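Side-chain contacts in galactose-binding-like protein (PDB 7M1B), which probably binds galactose or related sugars as a SusE-like protein of a gut Bacteroides, from a family with a potential degradative capacity: residues Leu200-Leu205 against Leu268-Ser273; Leu215-Lys220 against Tyr354-Ile359. All blocks are in the same frame, centred on the assembly; numbering follows the deposited sequence.

Interaction 1 of 2, residues Leu200-Leu205 against Leu268-Ser273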
ATOM      1  N   LEU A 200      -6.906  -2.694 -14.319  1.00 19.76           N
ATOM      2  CA  LEU A 200      -6.013  -3.689 -13.773  1.00 18.63           C
ATOM      3  C   LEU A 200      -6.732  -4.720 -12.910  1.00 18.36           C
ATOM      4  O   LEU A 200      -7.757  -4.460 -12.283  1.00 21.59           O
ATOM      5  CB  LEU A 200      -4.993  -2.987 -12.864  1.00 19.68           C
ATOM      6  CG  LEU A 200      -4.137  -1.899 -13.548  1.00 18.85           C
ATOM      7  CD1 LEU A 200      -3.039  -1.422 -12.599  1.00 20.45           C
ATOM      8  CD2 LEU A 200      -3.480  -2.429 -14.829  1.00 20.24           C
ATOM      9  N   TYR A 201      -6.143  -5.936 -12.927  1.00 18.42           N
ATOM     10  CA  TYR A 201      -6.634  -7.086 -12.171  1.00 21.43           C
ATOM     11  C   TYR A 201      -5.481  -7.624 -11.317  1.00 19.82           C
ATOM     12  O   TYR A 201      -4.368  -7.799 -11.823  1.00 19.71           O
ATOM     13  CB  TYR A 201      -7.070  -8.128 -13.200  1.00 21.47           C
ATOM     14  CG  TYR A 201      -7.765  -9.380 -12.722  1.00 23.00           C
ATOM     15  CD1 TYR A 201      -7.074 -10.424 -12.099  1.00 24.14           C
ATOM     16  CD2 TYR A 201      -9.106  -9.578 -13.029  1.00 24.55           C
ATOM     17  CE1 TYR A 201      -7.730 -11.590 -11.724  1.00 25.80           C
ATOM     18  CE2 TYR A 201      -9.762 -10.741 -12.681  1.00 26.29           C
ATOM     19  CZ  TYR A 201      -9.075 -11.754 -12.050  1.00 27.46           C
ATOM     20  OH  TYR A 201      -9.786 -12.874 -11.744  1.00 33.64           O
ATOM     21  N   GLU A 202      -5.732  -7.859 -10.029  1.00 19.23           N
ATOM     22  CA  GLU A 202      -4.562  -8.109  -9.183  1.00 17.66           C
ATOM     23  C   GLU A 202      -4.326  -9.646  -9.195  1.00 20.46           C
ATOM     24  O   GLU A 202      -5.275 -10.435  -9.408  1.00 23.00           O
ATOM     25  CB  GLU A 202      -4.878  -7.715  -7.742  1.00 20.95           C
ATOM     26  CG  GLU A 202      -5.949  -8.595  -7.092  1.00 24.18           C
ATOM     27  CD  GLU A 202      -6.385  -8.153  -5.701  1.00 28.11           C
ATOM     28  OE1 GLU A 202      -6.021  -7.039  -5.268  1.00 25.21           O
ATOM     29  OE2 GLU A 202      -7.175  -8.900  -5.084  1.00 32.22           O
ATOM     30  N   GLU A 203      -3.083 -10.013  -8.930  1.00 19.60           N
ATOM     31  CA  GLU A 203      -2.744 -11.397  -8.631  1.00 17.60           C
ATOM     32  C   GLU A 203      -1.945 -11.369  -7.342  1.00 18.75           C
ATOM     33  O   GLU A 203      -1.330 -10.361  -7.045  1.00 19.39           O
ATOM     34  CB  GLU A 203      -1.933 -12.021  -9.781  1.00 21.70           C
ATOM     35  CG  GLU A 203      -0.528 -11.443  -9.983  1.00 21.38           C
ATOM     36  CD  GLU A 203       0.213 -11.861 -11.250  1.00 29.61           C
ATOM     37  OE1 GLU A 203       1.361 -12.370 -11.115  1.00 30.98           O
ATOM     38  OE2 GLU A 203      -0.303 -11.595 -12.381  1.00 23.98           O
ATOM     39  N   LYS A 204      -1.787 -12.558  -6.702  1.00 16.97           N
ATOM     40  CA  LYS A 204      -0.854 -12.646  -5.593  1.00 16.65           C
ATOM     41  C   LYS A 204       0.547 -12.654  -6.210  1.00 17.59           C
ATOM     42  O   LYS A 204       0.888 -13.570  -7.005  1.00 20.30           O
ATOM     43  CB  LYS A 204      -1.110 -13.979  -4.858  1.00 18.52           C
ATOM     44  CG  LYS A 204      -0.256 -14.137  -3.602  1.00 21.68           C
ATOM     45  CD  LYS A 204      -0.645 -15.518  -2.990  1.00 25.55           C
ATOM     46  CE  LYS A 204       0.291 -16.011  -1.941  1.00 30.86           C
ATOM     47  NZ  LYS A 204      -0.367 -17.209  -1.366  1.00 27.14           N
ATOM     48  N   LEU A 205       1.428 -11.696  -5.826  1.00 18.53           N
ATOM     49  CA  LEU A 205       2.750 -11.668  -6.417  1.00 18.02           C
ATOM     50  C   LEU A 205       3.529 -12.908  -5.933  1.00 21.83           C
ATOM     51  O   LEU A 205       3.403 -13.337  -4.774  1.00 24.47           O
ATOM     52  CB  LEU A 205       3.449 -10.375  -6.045  1.00 20.52           C
ATOM     53  CG  LEU A 205       2.726  -9.119  -6.523  1.00 20.84           C
ATOM     54  CD1 LEU A 205       3.535  -7.913  -6.105  1.00 22.74           C
ATOM     55  CD2 LEU A 205       2.521  -9.173  -8.042  1.00 20.99           C
ATOM     56  N   LEU A 268       0.925  -2.027  -7.270  1.00 16.93           N
ATOM     57  CA  LEU A 268       0.355  -2.713  -6.126  1.00 17.65           C
ATOM     58  C   LEU A 268      -1.087  -2.300  -5.865  1.00 16.68           C
ATOM     59  O   LEU A 268      -1.444  -1.090  -5.909  1.00 18.59           O
ATOM     60  CB  LEU A 268       1.225  -2.403  -4.907  1.00 19.43           C
ATOM     61  CG  LEU A 268       2.628  -2.994  -4.968  1.00 17.25           C
ATOM     62  CD1 LEU A 268       3.460  -2.621  -3.705  1.00 19.95           C
ATOM     63  CD2 LEU A 268       2.584  -4.532  -5.090  1.00 19.31           C
ATOM     64  N   SER A 269      -1.889  -3.275  -5.464  1.00 17.61           N
ATOM     65  CA  SER A 269      -3.280  -3.101  -5.093  1.00 17.95           C
ATOM     66  C   SER A 269      -3.470  -3.113  -3.583  1.00 17.54           C
ATOM     67  O   SER A 269      -4.109  -2.236  -3.044  1.00 19.33           O
ATOM     68  CB  SER A 269      -4.214  -4.071  -5.771  1.00 21.46           C
ATOM     69  OG  SER A 269      -3.796  -5.428  -5.485  1.00 21.82           O
ATOM     70  N   ARG A 270      -3.020  -4.171  -2.935  1.00 16.68           N
ATOM     71  CA  ARG A 270      -3.271  -4.332  -1.502  1.00 16.86           C
ATOM     72  C   ARG A 270      -2.324  -5.401  -0.954  1.00 17.67           C
ATOM     73  O   ARG A 270      -1.592  -6.040  -1.729  1.00 17.19           O
ATOM     74  CB  ARG A 270      -4.725  -4.843  -1.391  1.00 20.56           C
ATOM     75  CG  ARG A 270      -4.941  -6.247  -1.944  1.00 18.80           C
ATOM     76  CD  ARG A 270      -6.454  -6.614  -1.941  1.00 20.96           C
ATOM     77  NE  ARG A 270      -6.676  -8.002  -2.377  1.00 23.63           N
ATOM     78  CZ  ARG A 270      -6.615  -9.140  -1.657  1.00 21.70           C
ATOM     79  NH1 ARG A 270      -6.338  -9.147  -0.359  1.00 24.04           N
ATOM     80  NH2 ARG A 270      -6.839 -10.286  -2.278  1.00 27.16           N
ATOM     81  N   PHE A 271      -2.225  -5.485   0.381  1.00 16.65           N
ATOM     82  CA  PHE A 271      -1.486  -6.595   0.956  1.00 16.04           C
ATOM     83  C   PHE A 271      -2.228  -7.080   2.197  1.00 16.19           C
ATOM     84  O   PHE A 271      -3.122  -6.410   2.718  1.00 19.37           O
ATOM     85  CB  PHE A 271      -0.036  -6.156   1.278  1.00 17.14           C
ATOM     86  CG  PHE A 271       0.140  -5.184   2.430  1.00 16.32           C
ATOM     87  CD1 PHE A 271      -0.091  -3.802   2.277  1.00 17.00           C
ATOM     88  CD2 PHE A 271       0.371  -5.668   3.719  1.00 19.11           C
ATOM     89  CE1 PHE A 271       0.057  -2.925   3.362  1.00 19.53           C
ATOM     90  CE2 PHE A 271       0.524  -4.789   4.794  1.00 16.72           C
ATOM     91  CZ  PHE A 271       0.296  -3.409   4.646  1.00 16.15           C
ATOM     92  N   THR A 272      -1.859  -8.300   2.611  1.00 15.96           N
ATOM     93  CA  THR A 272      -2.427  -8.933   3.796  1.00 19.69           C
ATOM     94  C   THR A 272      -1.266  -9.183   4.769  1.00 18.17           C
ATOM     95  O   THR A 272      -0.168  -9.610   4.345  1.00 17.88           O
ATOM     96  CB  THR A 272      -3.099 -10.286   3.531  1.00 19.02           C
ATOM     97  OG1 THR A 272      -4.017 -10.031   2.467  1.00 20.58           O
ATOM     98  CG2 THR A 272      -3.829 -10.844   4.728  1.00 18.17           C
ATOM     99  N   SER A 273      -1.478  -8.863   6.066  1.00 16.27           N
ATOM    100  CA  SER A 273      -0.414  -8.933   7.084  1.00 17.94           C
ATOM    101  C   SER A 273      -0.909  -9.856   8.197  1.00 18.10           C
ATOM    102  O   SER A 273      -2.079  -9.783   8.632  1.00 20.71           O
ATOM    103  CB  SER A 273      -0.226  -7.516   7.686  1.00 25.34           C
ATOM    104  OG  SER A 273       0.783  -7.600   8.659  1.00 31.66           O
TER

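Interaction 2 of 2, residues Leu215-Lys220 against Tyr354-Ile359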
ATOM      1  N   LEU A 215      19.564  -2.757   4.193  1.00 17.38           N
ATOM      2  CA  LEU A 215      20.261  -1.492   4.065  1.00 19.93           C
ATOM      3  C   LEU A 215      20.831  -1.058   5.434  1.00 18.07           C
ATOM      4  O   LEU A 215      20.377  -1.518   6.474  1.00 17.88           O
ATOM      5  CB  LEU A 215      19.309  -0.461   3.464  1.00 18.86           C
ATOM      6  CG  LEU A 215      18.679  -0.935   2.135  1.00 18.68           C
ATOM      7  CD1 LEU A 215      17.766   0.166   1.645  1.00 19.36           C
ATOM      8  CD2 LEU A 215      19.777  -1.209   1.098  1.00 19.31           C
ATOM      9  N   ALA A 216      21.832  -0.143   5.390  1.00 18.32           N
ATOM     10  CA  ALA A 216      22.653   0.032   6.591  1.00 17.93           C
ATOM     11  C   ALA A 216      21.930   0.567   7.841  1.00 18.79           C
ATOM     12  O   ALA A 216      22.421   0.385   8.974  1.00 21.20           O
ATOM     13  CB  ALA A 216      23.890   0.846   6.252  1.00 21.62           C
ATOM     14  N   ASN A 217      20.867   1.341   7.642  1.00 18.22           N
ATOM     15  CA  ASN A 217      20.126   1.871   8.767  1.00 15.32           C
ATOM     16  C   ASN A 217      18.782   1.143   8.996  1.00 18.59           C
ATOM     17  O   ASN A 217      17.935   1.636   9.793  1.00 19.96           O
ATOM     18  CB  ASN A 217      19.845   3.349   8.508  1.00 19.06           C
ATOM     19  CG  ASN A 217      19.007   3.622   7.272  1.00 20.35           C
ATOM     20  OD1 ASN A 217      18.422   2.730   6.677  1.00 21.27           O
ATOM     21  ND2 ASN A 217      18.812   4.887   6.920  1.00 19.90           N
ATOM     22  N   ASP A 218      18.722  -0.134   8.570  1.00 18.88           N
ATOM     23  CA  ASP A 218      17.502  -0.897   8.799  1.00 17.39           C
ATOM     24  C   ASP A 218      17.644  -1.692  10.104  1.00 19.45           C
ATOM     25  O   ASP A 218      18.758  -1.937  10.615  1.00 19.59           O
ATOM     26  CB  ASP A 218      17.391  -2.013   7.752  1.00 17.24           C
ATOM     27  CG  ASP A 218      17.002  -1.563   6.368  1.00 17.11           C
ATOM     28  OD1 ASP A 218      16.705  -0.346   6.158  1.00 17.55           O
ATOM     29  OD2 ASP A 218      16.987  -2.372   5.473  1.00 17.54           O
ATOM     30  N   ILE A 219      16.504  -1.993  10.760  1.00 18.26           N
ATOM     31  CA  ILE A 219      16.534  -2.983  11.848  1.00 17.99           C
ATOM     32  C   ILE A 219      16.799  -4.347  11.238  1.00 18.47           C
ATOM     33  O   ILE A 219      16.286  -4.661  10.149  1.00 20.01           O
ATOM     34  CB  ILE A 219      15.254  -3.010  12.734  1.00 17.89           C
ATOM     35  CG1 ILE A 219      13.974  -3.270  11.922  1.00 17.55           C
ATOM     36  CG2 ILE A 219      15.130  -1.686  13.520  1.00 18.94           C
ATOM     37  CD1 ILE A 219      12.718  -3.493  12.762  1.00 19.72           C
ATOM     38  N   LYS A 220      17.430  -5.184  12.045  1.00 16.20           N
ATOM     39  CA  LYS A 220      17.712  -6.570  11.712  1.00 16.38           C
ATOM     40  C   LYS A 220      16.482  -7.418  12.080  1.00 18.36           C
ATOM     41  O   LYS A 220      15.854  -7.197  13.146  1.00 16.82           O
ATOM     42  CB  LYS A 220      18.948  -7.056  12.463  1.00 20.09           C
ATOM     43  CG  LYS A 220      20.294  -6.509  12.000  1.00 21.51           C
ATOM     44  CD  LYS A 220      21.474  -7.110  12.780  1.00 36.02           C
ATOM     45  CE  LYS A 220      22.806  -6.502  12.432  1.00 36.78           C
ATOM     46  NZ  LYS A 220      23.880  -6.886  13.396  1.00 60.55           N
ATOM     47  N   TYR A 354      11.230  -2.486  -4.654  1.00 18.20           N
ATOM     48  CA  TYR A 354      11.765  -2.521  -3.313  1.00 15.87           C
ATOM     49  C   TYR A 354      10.770  -1.933  -2.350  1.00 17.21           C
ATOM     50  O   TYR A 354      10.179  -0.894  -2.655  1.00 18.37           O
ATOM     51  CB  TYR A 354      13.153  -1.875  -3.233  1.00 16.27           C
ATOM     52  CG  TYR A 354      14.143  -2.420  -4.218  1.00 16.10           C
ATOM     53  CD1 TYR A 354      14.845  -3.620  -3.945  1.00 16.68           C
ATOM     54  CD2 TYR A 354      14.235  -1.903  -5.509  1.00 17.92           C
ATOM     55  CE1 TYR A 354      15.719  -4.170  -4.881  1.00 17.76           C
ATOM     56  CE2 TYR A 354      15.020  -2.504  -6.496  1.00 17.90           C
ATOM     57  CZ  TYR A 354      15.735  -3.659  -6.183  1.00 21.22           C
ATOM     58  OH  TYR A 354      16.578  -4.221  -7.118  1.00 22.91           O
ATOM     59  N   ILE A 355      10.636  -2.520  -1.159  1.00 16.16           N
ATOM     60  CA  ILE A 355       9.593  -2.127  -0.213  1.00 16.75           C
ATOM     61  C   ILE A 355      10.216  -1.872   1.154  1.00 17.22           C
ATOM     62  O   ILE A 355      10.990  -2.678   1.624  1.00 17.32           O
ATOM     63  CB  ILE A 355       8.456  -3.196  -0.117  1.00 15.61           C
ATOM     64  CG1 ILE A 355       7.785  -3.529  -1.463  1.00 16.62           C
ATOM     65  CG2 ILE A 355       7.432  -2.847   0.927  1.00 16.82           C
ATOM     66  CD1 ILE A 355       7.061  -2.320  -2.022  1.00 19.48           C
ATOM     67  N   ARG A 356       9.735  -0.825   1.839  1.00 15.67           N
ATOM     68  CA  ARG A 356      10.064  -0.638   3.247  1.00 16.66           C
ATOM     69  C   ARG A 356       8.791  -0.560   4.077  1.00 19.58           C
ATOM     70  O   ARG A 356       7.782   0.066   3.660  1.00 18.37           O
ATOM     71  CB  ARG A 356      10.845   0.656   3.448  1.00 18.94           C
ATOM     72  CG  ARG A 356      12.345   0.489   3.260  1.00 19.74           C
ATOM     73  CD  ARG A 356      13.094   1.788   3.344  1.00 19.00           C
ATOM     74  NE  ARG A 356      14.461   1.434   3.725  1.00 18.60           N
ATOM     75  CZ  ARG A 356      15.387   2.322   4.062  1.00 15.22           C
ATOM     76  NH1 ARG A 356      15.155   3.653   3.860  1.00 17.96           N
ATOM     77  NH2 ARG A 356      16.572   1.987   4.495  1.00 19.59           N
ATOM     78  N   PHE A 357       8.852  -1.160   5.278  1.00 16.42           N
ATOM     79  CA  PHE A 357       7.870  -0.908   6.319  1.00 15.69           C
ATOM     80  C   PHE A 357       8.516  -0.000   7.349  1.00 15.41           C
ATOM     81  O   PHE A 357       9.535  -0.314   7.920  1.00 19.11           O
ATOM     82  CB  PHE A 357       7.456  -2.234   6.981  1.00 17.97           C
ATOM     83  CG  PHE A 357       6.352  -2.951   6.252  1.00 16.71           C
ATOM     84  CD1 PHE A 357       6.486  -3.225   4.903  1.00 20.12           C
ATOM     85  CD2 PHE A 357       5.282  -3.504   6.932  1.00 16.79           C
ATOM     86  CE1 PHE A 357       5.456  -3.873   4.206  1.00 19.17           C
ATOM     87  CE2 PHE A 357       4.225  -4.122   6.255  1.00 19.12           C
ATOM     88  CZ  PHE A 357       4.353  -4.343   4.895  1.00 18.74           C
ATOM     89  N   LYS A 358       7.958   1.243   7.437  1.00 18.88           N
ATOM     90  CA  LYS A 358       8.395   2.195   8.436  1.00 18.54           C
ATOM     91  C   LYS A 358       7.443   2.070   9.612  1.00 20.28           C
ATOM     92  O   LYS A 358       6.261   2.471   9.531  1.00 17.76           O
ATOM     93  CB  LYS A 358       8.351   3.611   7.838  1.00 19.69           C
ATOM     94  CG  LYS A 358       8.893   4.687   8.787  1.00 21.99           C
ATOM     95  CD  LYS A 358       8.793   6.114   8.119  1.00 27.62           C
ATOM     96  CE  LYS A 358       9.765   7.215   8.807  1.00 52.41           C
ATOM     97  NZ  LYS A 358       9.778   8.538   8.009  1.00 72.67           N
ATOM     98  N   ILE A 359       7.950   1.474  10.696  1.00 19.66           N
ATOM     99  CA  ILE A 359       7.088   1.134  11.820  1.00 17.15           C
ATOM    100  C   ILE A 359       7.037   2.365  12.730  1.00 18.27           C
ATOM    101  O   ILE A 359       8.094   2.788  13.230  1.00 18.39           O
ATOM    102  CB  ILE A 359       7.605  -0.112  12.572  1.00 16.73           C
ATOM    103  CG1 ILE A 359       7.857  -1.324  11.653  1.00 21.73           C
ATOM    104  CG2 ILE A 359       6.642  -0.447  13.734  1.00 18.45           C
ATOM    105  CD1 ILE A 359       6.629  -1.719  10.889  1.00 22.27           C
TER

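Interaction 1 of 2, residues Leu200-Leu205 against Leu268-Ser273
E202 OE2 is gripped by two nitrogens of R270, which meets it side-on with NE and NH2. The NE bond is the straighter: R270 NE lies 2.9 Å from E202 OE2 with an N-H...O angle of 162° and uses the syn side of the carboxylate. R270 NH2 reaches the same E202 OE2 at 3.1 Å, but from above the carboxylate plane. Both donors come from one face of that plane, and the oxygen sits at the edge of the guanidinium, almost in its plane. The planes of the two flat groups are 44° apart, and both hydrogen bonds go to OE2. The other oxygen is engaged separately: S269 OG donates to E202 OE1 at 2.8 Å, on its anti side. With CG set between the backbone N and carbonyl carbon (chi1 66°) and the chain extended beyond, E202 spans the distance to both partners. Glutamate suits this place because its two acceptors answer a hydroxyl and a charged group at once, and the grip fixes the rotation of the carboxylate. R270 also makes a cation-pi contact with Y377.

Separately, L205 CD1 meets L268 CD2 at 3.7 Å, the two buried side chains crossing at about a right angle. L205 also touches M262 and A266, so an apolar side chain suits it.

Neighbouring residues of a regular strand point to opposite sides, yet S269 and R270 both reach E202. Both also face Y377 on the adjoining strand, which is consistent with their reaching the same carboxylate: they form a classic beta bulge.

Interaction 2 of 2, residues Leu215-Lys220 against Tyr354-Ile359
A chi1 of -87° in R356 puts CG anti to the carbonyl carbon, and the chain then runs extended to NE, carrying the guanidinium out from strand 352-362 to N217 and D218. N217 turns to meet it by setting its CG between the backbone N and carbonyl carbon (chi1 61°). Both acceptors belong to a type I beta turn from L215 to D218, closed by the backbone bond from D218 N to L215 O at 3.0 Å. In the galactose-binding-like domain the contact ties this turn, in the loop after strand 211-212, to strand 352-362.

R356 NH2 is the shared donor. It forms a salt bridge with D218 OD1 at 2.9 Å, approaching that oxygen almost head-on, although its N-H...O angle is only 133° and the carboxylate oxygen is tilted from the guanidinium plane. A weak hydrogen bond joins R356 NH2 to N217 OD1 at 3.0 Å, the two side chains crossing at about a right angle. W257 NE1 is the stronger partner of that amide oxygen.

The buried guanidinium has an acceptor at every nitrogen: D218 OD1 and, weakly, N217 OD1 at NH2, T259 OG1 at NE, and the G305 carbonyl at NH1, while W307 makes a cation-pi contact with the group. The D218 carboxylate would be expected to balance the buried positive charge.

L215 adds an apolar neighbour, its CD1 lying 3.6 Å from R356 NH2, obliquely to the guanidinium. D218 suits the end of the turn because its second oxygen serves the loop itself: besides meeting T259 OG1, D218 OD2 accepts a nearly straight bond from L215 N at 2.9 Å, from above the carboxylate plane.

Overall arrangement
After the short helix 109-115 the chain builds two small antiparallel sheets. The chain then leaves strand 193-197 and enters the larger sheet through 200-205. Interaction 1 closes a loop of 62 residues from there to 268-273. Before that loop is closed, the chain passes 215-220, which interaction 2 joins to 354-359 across 133 residues, so the two contacts cross rather than nest. Their centres lie about 21 Å apart, yet strands 256-274 and 352-362 are neighbours in the same sheet, and the contacts meet through F271 packing on F357 and L268 on I355. Together they tie two mostly irregular segments to neighbouring strands of the large sheet.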